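Heme oxygenase (mycobilin-producing) (Mycobacterium tuberculosis, PDB 6PLE) catalyses the oxidative degradation of the heme porphyrin ring to mycobilins, with release of free iron. Local coordinates at residues Pro2-Asn7 / Phe52-Trp57; Ala8-Ala13 / Val83-Ser88; Glu18-Phe23 / Phe39-Pro44. The protein carries 1 engineered substitution. All blocks are in the same frame, centred on the assembly; numbering follows the deposited sequence.

Contact 1 (Pro2-Asn7 / Phe52-Trp57). With BLA (biliverdine IX alpha), chain C.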
loop_
_atom_site.group_PDB
_atom_site.type_symbol
_atom_site.label_atom_id
_atom_site.label_comp_id
_atom_site.label_asym_id
_atom_site.label_seq_id
_atom_site.Cartn_x
_atom_site.Cartn_y
_atom_site.Cartn_z
ATOM N N PRO A 2 2.008 19.710 18.323
ATOM C CA PRO A 2 2.348 18.810 17.219
ATOM C C PRO A 2 1.646 17.455 17.344
ATOM O O PRO A 2 0.958 17.153 18.325
ATOM C CB PRO A 2 3.879 18.650 17.344
ATOM C CG PRO A 2 4.286 19.366 18.653
ATOM C CD PRO A 2 3.002 19.625 19.405
ATOM N N VAL A 3 1.809 16.639 16.312
ATOM C CA VAL A 3 1.245 15.305 16.280
ATOM C C VAL A 3 2.395 14.330 16.170
ATOM O O VAL A 3 3.529 14.710 15.876
ATOM C CB VAL A 3 0.248 15.146 15.123
ATOM C CG1 VAL A 3 -0.690 16.336 15.121
ATOM C CG2 VAL A 3 0.988 15.103 13.800
ATOM N N VAL A 4 2.107 13.060 16.429
ATOM C CA VAL A 4 3.101 12.002 16.291
ATOM C C VAL A 4 2.443 10.847 15.572
ATOM O O VAL A 4 1.325 10.463 15.919
ATOM C CB VAL A 4 3.665 11.535 17.649
ATOM C CG1 VAL A 4 4.343 10.197 17.499
ATOM C CG2 VAL A 4 4.640 12.531 18.171
ATOM N N LYS A 5 3.122 10.316 14.568
ATOM C CA LYS A 5 2.699 9.141 13.830
ATOM C C LYS A 5 3.686 8.040 14.143
ATOM O O LYS A 5 4.875 8.188 13.858
ATOM C CB LYS A 5 2.711 9.389 12.318
ATOM C CG LYS A 5 1.419 9.850 11.669
ATOM C CD LYS A 5 0.814 11.046 12.345
ATOM C CE LYS A 5 -0.414 11.475 11.584
ATOM N NZ LYS A 5 -1.583 11.828 12.438
ATOM N N ILE A 6 3.203 6.915 14.659
ATOM C CA ILE A 6 4.062 5.772 14.913
ATOM C C ILE A 6 3.690 4.673 13.942
ATOM O O ILE A 6 2.501 4.393 13.745
ATOM C CB ILE A 6 3.959 5.298 16.366
ATOM C CG1 ILE A 6 4.534 6.392 17.278
ATOM C CG2 ILE A 6 4.678 3.966 16.511
ATOM C CD1 ILE A 6 4.772 5.932 18.696
ATOM N N ASN A 7 4.702 4.064 13.326
ATOM C CA ASN A 7 4.508 3.004 12.340
ATOM C C ASN A 7 5.171 1.738 12.871
ATOM O O ASN A 7 6.400 1.640 12.921
ATOM C CB ASN A 7 5.062 3.419 10.968
ATOM C CG ASN A 7 5.034 2.288 9.941
ATOM O OD1 ASN A 7 4.480 1.205 10.176
ATOM N ND2 ASN A 7 5.641 2.541 8.783
ATOM N N PHE A 52 9.774 0.393 15.258
ATOM C CA PHE A 52 8.905 1.551 15.360
ATOM C C PHE A 52 9.546 2.689 14.597
ATOM O O PHE A 52 10.758 2.888 14.695
ATOM C CB PHE A 52 8.640 1.935 16.805
ATOM C CG PHE A 52 7.558 1.122 17.442
ATOM C CD1 PHE A 52 7.373 -0.203 17.075
ATOM C CD2 PHE A 52 6.728 1.671 18.406
ATOM C CE1 PHE A 52 6.390 -0.964 17.652
ATOM C CE2 PHE A 52 5.737 0.909 18.992
ATOM C CZ PHE A 52 5.568 -0.410 18.616
ATOM N N VAL A 53 8.744 3.376 13.793
ATOM C CA VAL A 53 9.108 4.643 13.180
ATOM C C VAL A 53 8.312 5.704 13.899
ATOM O O VAL A 53 7.095 5.793 13.716
ATOM C CB VAL A 53 8.798 4.696 11.677
ATOM C CG1 VAL A 53 9.525 5.898 11.054
ATOM C CG2 VAL A 53 9.142 3.391 10.960
ATOM N N VAL A 54 8.985 6.540 14.677
ATOM C CA VAL A 54 8.333 7.625 15.401
ATOM C C VAL A 54 8.640 8.922 14.672
ATOM O O VAL A 54 9.809 9.284 14.520
ATOM C CB VAL A 54 8.802 7.695 16.860
ATOM C CG1 VAL A 54 7.986 8.673 17.607
ATOM C CG2 VAL A 54 8.743 6.312 17.508
ATOM N N THR A 55 7.595 9.609 14.208
ATOM C CA THR A 55 7.710 10.846 13.437
ATOM C C THR A 55 6.886 11.928 14.116
ATOM O O THR A 55 5.750 11.675 14.511
ATOM C CB THR A 55 7.209 10.654 11.989
ATOM O OG1 THR A 55 5.774 10.674 11.960
ATOM C CG2 THR A 55 7.661 9.328 11.426
ATOM N N HIS A 56 7.444 13.127 14.264
ATOM C CA HIS A 56 6.682 14.267 14.765
ATOM C C HIS A 56 6.370 15.213 13.610
ATOM O O HIS A 56 7.071 15.222 12.595
ATOM C CB HIS A 56 7.434 15.015 15.875
ATOM C CG HIS A 56 7.922 14.128 16.984
ATOM N ND1 HIS A 56 8.835 13.109 16.781
ATOM C CD2 HIS A 56 7.625 14.109 18.304
ATOM C CE1 HIS A 56 9.077 12.501 17.927
ATOM N NE2 HIS A 56 8.351 13.083 18.866
ATOM N N TRP A 57 5.281 15.972 13.755
ATOM C CA TRP A 57 4.824 16.892 12.726
ATOM C C TRP A 57 4.102 18.050 13.390
ATOM O O TRP A 57 3.534 17.904 14.474
ATOM C CB TRP A 57 3.889 16.237 11.710
ATOM C CG TRP A 57 4.338 14.929 11.194
ATOM C CD1 TRP A 57 4.264 13.724 11.834
ATOM C CD2 TRP A 57 4.908 14.665 9.913
ATOM N NE1 TRP A 57 4.762 12.725 11.032
ATOM C CE2 TRP A 57 5.169 13.276 9.848
ATOM C CE3 TRP A 57 5.236 15.466 8.812
ATOM C CZ2 TRP A 57 5.746 12.681 8.737
ATOM C CZ3 TRP A 57 5.788 14.862 7.701
ATOM C CH2 TRP A 57 6.031 13.489 7.664
HETATM C CHA BLA C . 10.420 1.834 4.869
HETATM N NA BLA C . 10.110 4.344 5.347
HETATM C C1A BLA C . 10.856 3.305 4.929
HETATM C C2A BLA C . 12.086 3.748 4.573
HETATM C C3A BLA C . 12.100 5.097 4.775
HETATM C C4A BLA C . 10.853 5.464 5.259
HETATM C CMA BLA C . 13.282 6.026 4.527
HETATM C CAA BLA C . 13.159 2.782 4.062
HETATM C CBA BLA C . 13.110 2.663 2.528
HETATM C CGA BLA C . 12.366 1.398 2.084
HETATM O O1A BLA C . 12.675 0.249 2.493
HETATM O O2A BLA C . 11.425 1.509 1.270
HETATM C CHB BLA C . 10.294 6.851 5.676
HETATM N NB BLA C . 8.451 5.586 6.949
HETATM C C1B BLA C . 9.203 6.848 6.468
HETATM C C2B BLA C . 8.455 7.999 7.068
HETATM C C3B BLA C . 7.359 7.504 7.834
HETATM C C4B BLA C . 7.280 6.015 7.810
HETATM C CMB BLA C . 8.799 9.490 6.896
HETATM O OB BLA C . 6.488 5.310 8.327
HETATM C CAB BLA C . 6.359 8.359 8.594
HETATM C CBB BLA C . 5.470 9.068 7.927
HETATM N NC BLA C . 6.036 4.670 5.069
HETATM C C1C BLA C . 5.230 5.967 5.297
HETATM C C2C BLA C . 3.876 5.551 5.766
HETATM C C3C BLA C . 3.802 4.126 5.841
HETATM C C4C BLA C . 5.092 3.507 5.415
HETATM C CMC BLA C . 2.751 6.529 6.111
HETATM O OC BLA C . 5.614 7.074 5.129
HETATM C CAC BLA C . 2.613 3.255 6.270
HETATM C CBC BLA C . 2.083 3.345 7.462
HETATM C CHD BLA C . 5.316 2.199 5.410
HETATM N ND BLA C . 7.952 2.486 5.164
HETATM C C1D BLA C . 6.740 1.647 5.255
HETATM C C2D BLA C . 7.098 0.203 5.131
HETATM C C3D BLA C . 8.562 0.150 4.984
HETATM C C4D BLA C . 9.120 1.547 4.998
HETATM C CMD BLA C . 6.136 -0.998 5.165
HETATM C CAD BLA C . 9.464 -1.057 4.789
HETATM C CBD BLA C . 9.806 -1.004 3.296
HETATM C CGD BLA C . 10.547 -2.260 2.863
HETATM O O1D BLA C . 10.017 -3.383 3.033
HETATM O O2D BLA C . 11.681 -2.161 2.329
#
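I6 and V54 run alongside each other off one face of the paired strands 3-7 and 52-57, and begin a row of knobs along it. Methyl CG1 of V54 is the central bump: it meets V4 CG1 at 4.0 Å and I6 CG1 at 4.2 Å, settling between two side chains of the other strand. It gets there by lying anti to the backbone nitrogen (chi1 -172°). Branches of V4 and I6 fill the two flanks of the row. CG2 of V4 presses on the H56 imidazole, 3.4 Å from CD2, and CG2 of I6 rests 3.6 Å from F52 CD2. The strands are two neighbouring members of the four-stranded antiparallel sheet of the dimeric alpha-beta barrel fold, with axes 4.6 Å apart; V3-W57, K5-T55 and N7-V53 are its hydrogen-bonded pairs here. On the opposite face the relief is larger. CG2 of V3 butts against W57 CB at 3.8 Å, and the K5 CB lies against both T55 OG1 and W57 NE1. OG1 of T55 also reaches K5 O, approaching in the carbonyl plane on a lone pair, so that oxygen is gripped by the hydroxyl and by T55 N together. Beyond CB the lysine bends away to salt bridges with D60 and E91. The same face also forms a wall for biliverdin: CG2 of T55 abuts the CAB atom of the tetrapyrrole at 3.3 Å, and the indole of W57 turns an edge to CBB. Towards the other end V53 CG1 backs C4B, and N7 extends past V53 and donates from ND2 to the lactam oxygen OB over 2.9 Å, a nearly straight bond (166°).

Contact 2 (Ala8-Ala13 / Val83-Ser88). With BLA (biliverdine IX alpha), chain C.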
loop_
_atom_site.group_PDB
_atom_site.type_symbol
_atom_site.label_atom_id
_atom_site.label_comp_id
_atom_site.label_asym_id
_atom_site.label_seq_id
_atom_site.Cartn_x
_atom_site.Cartn_y
_atom_site.Cartn_z
ATOM N N ALA A 8 4.360 0.769 13.270
ATOM C CA ALA A 8 4.904 -0.500 13.741
ATOM C C ALA A 8 5.159 -1.389 12.532
ATOM O O ALA A 8 4.233 -1.961 11.963
ATOM C CB ALA A 8 3.963 -1.148 14.748
ATOM N N ILE A 9 6.414 -1.483 12.105
ATOM C CA ILE A 9 6.770 -2.259 10.924
ATOM C C ILE A 9 7.123 -3.681 11.341
ATOM O O ILE A 9 7.884 -3.884 12.293
ATOM C CB ILE A 9 7.929 -1.594 10.161
ATOM C CG1 ILE A 9 7.507 -0.212 9.642
ATOM C CG2 ILE A 9 8.351 -2.451 9.001
ATOM C CD1 ILE A 9 8.473 0.389 8.615
ATOM N N GLU A 10 6.565 -4.668 10.635
ATOM C CA GLU A 10 6.856 -6.074 10.882
ATOM C C GLU A 10 7.884 -6.570 9.877
ATOM O O GLU A 10 7.747 -6.335 8.676
ATOM C CB GLU A 10 5.595 -6.933 10.809
ATOM C CG GLU A 10 4.414 -6.421 11.636
ATOM C CD GLU A 10 3.075 -7.045 11.229
ATOM O OE1 GLU A 10 2.020 -6.502 11.622
ATOM O OE2 GLU A 10 3.071 -8.073 10.510
ATOM N N VAL A 11 8.904 -7.260 10.375
ATOM C CA VAL A 11 10.032 -7.721 9.577
ATOM C C VAL A 11 10.313 -9.155 9.986
ATOM O O VAL A 11 10.443 -9.439 11.185
ATOM C CB VAL A 11 11.283 -6.853 9.789
ATOM C CG1 VAL A 11 11.208 -5.579 8.952
ATOM C CG2 VAL A 11 11.453 -6.522 11.268
ATOM N N PRO A 12 10.417 -10.088 9.049
ATOM C CA PRO A 12 10.741 -11.457 9.437
ATOM C C PRO A 12 12.088 -11.485 10.136
ATOM O O PRO A 12 12.883 -10.545 10.055
ATOM C CB PRO A 12 10.773 -12.214 8.104
ATOM C CG PRO A 12 11.090 -11.176 7.094
ATOM C CD PRO A 12 10.448 -9.896 7.590
ATOM N N ALA A 13 12.334 -12.582 10.839
ATOM C CA ALA A 13 13.528 -12.690 11.660
ATOM C C ALA A 13 14.787 -12.448 10.835
ATOM O O ALA A 13 14.930 -12.967 9.725
ATOM C CB ALA A 13 13.582 -14.066 12.311
ATOM N N VAL A 83 11.178 -5.803 2.301
ATOM C CA VAL A 83 11.706 -6.606 3.391
ATOM C C VAL A 83 10.710 -6.666 4.553
ATOM O O VAL A 83 10.721 -7.648 5.314
ATOM C CB VAL A 83 13.079 -6.069 3.835
ATOM C CG1 VAL A 83 12.925 -4.863 4.778
ATOM C CG2 VAL A 83 13.878 -7.168 4.472
ATOM N N ALA A 84 9.822 -5.677 4.673
ATOM C CA ALA A 84 8.756 -5.669 5.661
ATOM C C ALA A 84 7.595 -6.566 5.234
ATOM O O ALA A 84 7.381 -6.803 4.049
ATOM C CB ALA A 84 8.249 -4.244 5.865
ATOM N N THR A 85 6.841 -7.071 6.214
ATOM C CA THR A 85 5.660 -7.887 5.931
ATOM C C THR A 85 4.376 -7.327 6.525
ATOM O O THR A 85 3.341 -7.997 6.450
ATOM C CB THR A 85 5.836 -9.323 6.430
ATOM O OG1 THR A 85 5.761 -9.360 7.864
ATOM C CG2 THR A 85 7.152 -9.879 5.994
ATOM N N GLY A 86 4.415 -6.123 7.095
ATOM C CA GLY A 86 3.240 -5.532 7.714
ATOM C C GLY A 86 3.562 -4.151 8.248
ATOM O O GLY A 86 4.717 -3.709 8.245
ATOM N N ALA A 87 2.510 -3.462 8.699
ATOM C CA ALA A 87 2.655 -2.131 9.280
ATOM C C ALA A 87 1.340 -1.737 9.930
ATOM O O ALA A 87 0.280 -2.252 9.581
ATOM C CB ALA A 87 3.071 -1.069 8.239
ATOM N N SER A 88 1.425 -0.824 10.890
ATOM C CA SER A 88 0.245 -0.177 11.442
ATOM C C SER A 88 0.583 1.274 11.732
ATOM O O SER A 88 1.674 1.586 12.224
ATOM C CB SER A 88 -0.255 -0.859 12.725
ATOM O OG SER A 88 -0.080 -2.260 12.655
HETATM C CHA BLA C . 10.420 1.834 4.869
HETATM N NA BLA C . 10.110 4.344 5.347
HETATM C C1A BLA C . 10.856 3.305 4.929
HETATM C C2A BLA C . 12.086 3.748 4.573
HETATM C C3A BLA C . 12.100 5.097 4.775
HETATM C C4A BLA C . 10.853 5.464 5.259
HETATM C CMA BLA C . 13.282 6.026 4.527
HETATM C CAA BLA C . 13.159 2.782 4.062
HETATM C CBA BLA C . 13.110 2.663 2.528
HETATM C CGA BLA C . 12.366 1.398 2.084
HETATM O O1A BLA C . 12.675 0.249 2.493
HETATM O O2A BLA C . 11.425 1.509 1.270
HETATM C CHB BLA C . 10.294 6.851 5.676
HETATM N NB BLA C . 8.451 5.586 6.949
HETATM C C1B BLA C . 9.203 6.848 6.468
HETATM C C2B BLA C . 8.455 7.999 7.068
HETATM C C3B BLA C . 7.359 7.504 7.834
HETATM C C4B BLA C . 7.280 6.015 7.810
HETATM C CMB BLA C . 8.799 9.490 6.896
HETATM O OB BLA C . 6.488 5.310 8.327
HETATM C CAB BLA C . 6.359 8.359 8.594
HETATM C CBB BLA C . 5.470 9.068 7.927
HETATM N NC BLA C . 6.036 4.670 5.069
HETATM C C1C BLA C . 5.230 5.967 5.297
HETATM C C2C BLA C . 3.876 5.551 5.766
HETATM C C3C BLA C . 3.802 4.126 5.841
HETATM C C4C BLA C . 5.092 3.507 5.415
HETATM C CMC BLA C . 2.751 6.529 6.111
HETATM O OC BLA C . 5.614 7.074 5.129
HETATM C CAC BLA C . 2.613 3.255 6.270
HETATM C CBC BLA C . 2.083 3.345 7.462
HETATM C CHD BLA C . 5.316 2.199 5.410
HETATM N ND BLA C . 7.952 2.486 5.164
HETATM C C1D BLA C . 6.740 1.647 5.255
HETATM C C2D BLA C . 7.098 0.203 5.131
HETATM C C3D BLA C . 8.562 0.150 4.984
HETATM C C4D BLA C . 9.120 1.547 4.998
HETATM C CMD BLA C . 6.136 -0.998 5.165
HETATM C CAD BLA C . 9.464 -1.057 4.789
HETATM C CBD BLA C . 9.806 -1.004 3.296
HETATM C CGD BLA C . 10.547 -2.260 2.863
HETATM O O1D BLA C . 10.017 -3.383 3.033
HETATM O O2D BLA C . 11.681 -2.161 2.329
#
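I9 lays its CG2 branch against the A84 methyl, CB, at 3.6 Å, while its other branch turns to the biliverdin, putting CD1 3.6 Å from C3D. The isoleucine thus spreads two arms, and the first torsion (chi1 -63°) sets them apart: CG2 is anti to the backbone nitrogen, whereas CG1, which carries CD1, lies beside it. The E10 side chain runs nearly perpendicular to that of T85, OG1 of the threonine coming 3.8 Å from E10 CB. The extended glutamate chain then passes alongside G86, which has no side chain to meet it. P12 sets CD against the T85 CG2 methyl at 3.7 Å, and the same proline carbon leans on the V83 carbonyl. Backbone bonds join the two segments beneath them. T85 N donates to E10 O over 2.7 Å and almost straight (168°). The bond from E10 N to G86 O is 3.2 Å long and reaches that oxygen from above the carbonyl plane, away from its lone pairs. At the far end A8 N bonds S88 O at 3.0 Å; the return bond is weak. The loop so tied to the end of strand 3-9 is a known heme-binding element, V83 to G86. In this complex V83 N and A84 N both donate to propionate oxygen O1D of the biliverdin, the A84 bond being the straighter; a second biliverdin touches A84 to A87 and a third touches T85. The contact continues strand 3-9 off the sheet and adjoins helix 16-24: V83 packs on E18, L19 and R22 of that helix and V11 on L19, while A8, I9 and V11 lean on F52, V53 and Y51 of strand 51-57, respectively.

Contact 3 (Glu18-Phe23 / Phe39-Pro44). With BLA (biliverdine IX alpha), chain C.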
loop_
_atom_site.group_PDB
_atom_site.type_symbol
_atom_site.label_atom_id
_atom_site.label_comp_id
_atom_site.label_asym_id
_atom_site.label_seq_id
_atom_site.Cartn_x
_atom_site.Cartn_y
_atom_site.Cartn_z
ATOM N N GLU A 18 18.645 -5.632 7.320
ATOM C CA GLU A 18 18.258 -5.257 5.965
ATOM C C GLU A 18 17.363 -4.023 5.960
ATOM O O GLU A 18 17.697 -3.002 5.345
ATOM C CB GLU A 18 17.556 -6.431 5.297
ATOM C CG GLU A 18 18.460 -7.258 4.441
ATOM C CD GLU A 18 17.764 -7.719 3.194
ATOM O OE1 GLU A 18 17.101 -8.782 3.258
ATOM O OE2 GLU A 18 17.864 -7.003 2.166
ATOM N N LEU A 19 16.224 -4.087 6.668
ATOM C CA LEU A 19 15.378 -2.898 6.797
ATOM C C LEU A 19 16.159 -1.702 7.335
ATOM O O LEU A 19 15.809 -0.552 7.057
ATOM C CB LEU A 19 14.166 -3.181 7.697
ATOM C CG LEU A 19 13.375 -1.962 8.208
ATOM C CD1 LEU A 19 12.560 -1.319 7.103
ATOM C CD2 LEU A 19 12.479 -2.307 9.363
ATOM N N GLU A 20 17.233 -1.942 8.076
ATOM C CA GLU A 20 18.007 -0.815 8.583
ATOM C C GLU A 20 18.885 -0.207 7.498
ATOM O O GLU A 20 18.881 1.013 7.297
ATOM C CB GLU A 20 18.849 -1.249 9.775
ATOM C CG GLU A 20 18.105 -1.129 11.078
ATOM C CD GLU A 20 18.909 -1.662 12.231
ATOM O OE1 GLU A 20 20.155 -1.530 12.201
ATOM O OE2 GLU A 20 18.288 -2.252 13.142
ATOM N N LYS A 21 19.654 -1.045 6.797
ATOM C CA LYS A 21 20.413 -0.574 5.643
ATOM C C LYS A 21 19.528 0.168 4.639
ATOM O O LYS A 21 20.045 0.972 3.850
ATOM C CB LYS A 21 21.171 -1.744 5.002
ATOM C CG LYS A 21 22.091 -2.510 5.992
ATOM C CD LYS A 21 23.118 -1.585 6.684
ATOM C CE LYS A 21 23.424 -1.972 8.143
ATOM N NZ LYS A 21 22.244 -2.429 8.942
ATOM N N ARG A 22 18.213 -0.106 4.622
ATOM C CA ARG A 22 17.312 0.605 3.719
ATOM C C ARG A 22 16.972 2.006 4.215
ATOM O O ARG A 22 16.732 2.898 3.407
ATOM C CB ARG A 22 16.028 -0.187 3.506
ATOM C CG ARG A 22 15.993 -0.932 2.197
ATOM C CD ARG A 22 14.925 -1.979 2.260
ATOM N NE ARG A 22 15.191 -3.104 1.380
ATOM C CZ ARG A 22 14.233 -3.862 0.859
ATOM N NH1 ARG A 22 12.968 -3.596 1.140
ATOM N NH2 ARG A 22 14.532 -4.885 0.068
ATOM N N PHE A 23 16.914 2.233 5.517
ATOM C CA PHE A 23 16.756 3.609 5.954
ATOM C C PHE A 23 18.057 4.380 5.753
ATOM O O PHE A 23 18.030 5.610 5.606
ATOM C CB PHE A 23 16.319 3.675 7.423
ATOM C CG PHE A 23 14.838 3.524 7.637
ATOM C CD1 PHE A 23 14.200 2.307 7.393
ATOM C CD2 PHE A 23 14.075 4.580 8.108
ATOM C CE1 PHE A 23 12.831 2.160 7.582
ATOM C CE2 PHE A 23 12.695 4.433 8.304
ATOM C CZ PHE A 23 12.078 3.214 8.035
ATOM N N PHE A 39 12.278 12.014 12.284
ATOM C CA PHE A 39 11.822 10.745 12.796
ATOM C C PHE A 39 12.935 10.007 13.531
ATOM O O PHE A 39 14.121 10.265 13.330
ATOM C CB PHE A 39 11.227 9.886 11.666
ATOM C CG PHE A 39 12.231 9.285 10.702
ATOM C CD1 PHE A 39 13.071 8.245 11.082
ATOM C CD2 PHE A 39 12.249 9.690 9.368
ATOM C CE1 PHE A 39 13.960 7.671 10.178
ATOM C CE2 PHE A 39 13.136 9.114 8.451
ATOM C CZ PHE A 39 13.989 8.097 8.864
ATOM N N GLN A 40 12.529 9.075 14.396
ATOM C CA GLN A 40 13.418 8.049 14.913
ATOM C C GLN A 40 12.994 6.686 14.390
ATOM O O GLN A 40 11.797 6.398 14.258
ATOM C CB GLN A 40 13.424 8.023 16.432
ATOM C CG GLN A 40 13.092 9.311 17.091
ATOM C CD GLN A 40 12.823 9.120 18.579
ATOM O OE1 GLN A 40 13.750 9.132 19.414
ATOM N NE2 GLN A 40 11.545 8.944 18.921
ATOM N N LEU A 41 13.985 5.869 14.076
ATOM C CA LEU A 41 13.798 4.459 13.783
ATOM C C LEU A 41 14.271 3.675 15.002
ATOM O O LEU A 41 15.446 3.756 15.374
ATOM C CB LEU A 41 14.585 4.054 12.538
ATOM C CG LEU A 41 14.521 2.572 12.228
ATOM C CD1 LEU A 41 13.111 2.173 11.808
ATOM C CD2 LEU A 41 15.533 2.181 11.197
ATOM N N LEU A 42 13.363 2.924 15.623
ATOM C CA LEU A 42 13.640 2.229 16.872
ATOM C C LEU A 42 13.711 0.731 16.599
ATOM O O LEU A 42 12.751 0.147 16.089
ATOM C CB LEU A 42 12.570 2.552 17.914
ATOM C CG LEU A 42 12.330 4.032 18.254
ATOM C CD1 LEU A 42 11.168 4.190 19.229
ATOM C CD2 LEU A 42 13.577 4.697 18.811
ATOM N N ARG A 43 14.867 0.114 16.921
ATOM C CA ARG A 43 15.047 -1.322 16.867
ATOM C C ARG A 43 14.557 -1.959 18.163
ATOM O O ARG A 43 14.977 -1.541 19.251
ATOM C CB ARG A 43 16.497 -1.682 16.666
ATOM C CG ARG A 43 16.726 -3.172 16.827
ATOM C CD ARG A 43 18.148 -3.557 16.464
ATOM N NE ARG A 43 19.109 -2.489 16.731
ATOM C CZ ARG A 43 19.679 -2.264 17.915
ATOM N NH1 ARG A 43 19.382 -3.035 18.970
ATOM N NH2 ARG A 43 20.556 -1.266 18.039
ATOM N N PRO A 44 13.672 -2.944 18.095
ATOM C CA PRO A 44 13.110 -3.512 19.325
ATOM C C PRO A 44 14.080 -4.463 19.993
ATOM O O PRO A 44 14.840 -5.179 19.338
ATOM C CB PRO A 44 11.857 -4.254 18.845
ATOM C CG PRO A 44 12.183 -4.621 17.416
ATOM C CD PRO A 44 13.078 -3.515 16.874
HETATM C CHA BLA C . 10.420 1.834 4.869
HETATM N NA BLA C . 10.110 4.344 5.347
HETATM C C1A BLA C . 10.856 3.305 4.929
HETATM C C2A BLA C . 12.086 3.748 4.573
HETATM C C3A BLA C . 12.100 5.097 4.775
HETATM C C4A BLA C . 10.853 5.464 5.259
HETATM C CMA BLA C . 13.282 6.026 4.527
HETATM C CAA BLA C . 13.159 2.782 4.062
HETATM C CBA BLA C . 13.110 2.663 2.528
HETATM C CGA BLA C . 12.366 1.398 2.084
HETATM O O1A BLA C . 12.675 0.249 2.493
HETATM O O2A BLA C . 11.425 1.509 1.270
HETATM C CHB BLA C . 10.294 6.851 5.676
HETATM N NB BLA C . 8.451 5.586 6.949
HETATM C C1B BLA C . 9.203 6.848 6.468
HETATM C C2B BLA C . 8.455 7.999 7.068
HETATM C C3B BLA C . 7.359 7.504 7.834
HETATM C C4B BLA C . 7.280 6.015 7.810
HETATM C CMB BLA C . 8.799 9.490 6.896
HETATM O OB BLA C . 6.488 5.310 8.327
HETATM C CAB BLA C . 6.359 8.359 8.594
HETATM C CBB BLA C . 5.470 9.068 7.927
HETATM N NC BLA C . 6.036 4.670 5.069
HETATM C C1C BLA C . 5.230 5.967 5.297
HETATM C C2C BLA C . 3.876 5.551 5.766
HETATM C C3C BLA C . 3.802 4.126 5.841
HETATM C C4C BLA C . 5.092 3.507 5.415
HETATM C CMC BLA C . 2.751 6.529 6.111
HETATM O OC BLA C . 5.614 7.074 5.129
HETATM C CAC BLA C . 2.613 3.255 6.270
HETATM C CBC BLA C . 2.083 3.345 7.462
HETATM C CHD BLA C . 5.316 2.199 5.410
HETATM N ND BLA C . 7.952 2.486 5.164
HETATM C C1D BLA C . 6.740 1.647 5.255
HETATM C C2D BLA C . 7.098 0.203 5.131
HETATM C C3D BLA C . 8.562 0.150 4.984
HETATM C C4D BLA C . 9.120 1.547 4.998
HETATM C CMD BLA C . 6.136 -0.998 5.165
HETATM C CAD BLA C . 9.464 -1.057 4.789
HETATM C CBD BLA C . 9.806 -1.004 3.296
HETATM C CGD BLA C . 10.547 -2.260 2.863
HETATM O O1D BLA C . 10.017 -3.383 3.033
HETATM O O2D BLA C . 11.681 -2.161 2.329
#
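This is a helix-on-sheet contact in which helix 16-24 packs F23 and E20 against strand 36-42, an outer strand of the chain's sheet, and the loop after it. The axes run nearly antiparallel, 10.8 Å apart, and apolar side chains carry most of the meeting. F23 is sandwiched. Over one face lies L41, whose CD2 forms a CH-pi contact 4.1 Å from the ring centroid and 21° off its normal; CG anti to the backbone nitrogen (chi1 176°) sends the leucine's branches across to the ring. Over the opposite face sits biliverdin, with C2A 3.4 Å above the F23 ring plane. The third neighbour, F39, brings CZ to the ring edge, 3.6 Å from F23 CD2, the two planes being nearly perpendicular. F23 and R22 belong to the heme-binding set R22 to S26, whose last member is engineered here; F23 thus forms part of the pocket wall, backed by L41. Farther out, E20 OE2 makes a long salt bridge to R43 NE (3.7 Å), at the edge of the guanidinium, and the same OE2 is hydrogen-bonded to Y51 OH; K21 joins through a long link to OE1. Helix 16-24 also places L19 against V11 and V83, while strand 36-42 pairs with strand 51-57 and sets F39 on T55.

The three contacts share one sheet and all touch one biliverdin. Contacts 1 and 2 both use strand 3-9; their centres are 17 Å apart, yet V53 CG2 and I9 CD1 meet at 3.9 Å beside the ligand. Contacts 1 and 3, 14 Å apart between centres, join through neighbouring strands 51-57 and 36-42, with V54 O probably hydrogen-bonded to Q40 N (2.7 Å). Contacts 2 and 3 are nearest, 11 Å between centres, and pack V11 CG1 on L19 CD2 at 3.5 Å. Contact 1 holds one of the two lactam oxygens of biliverdin, contact 2 a propionate, and contact 3 a pyrrole face; W66, predicted to stabilise the transition state, adds a further hydrogen bond.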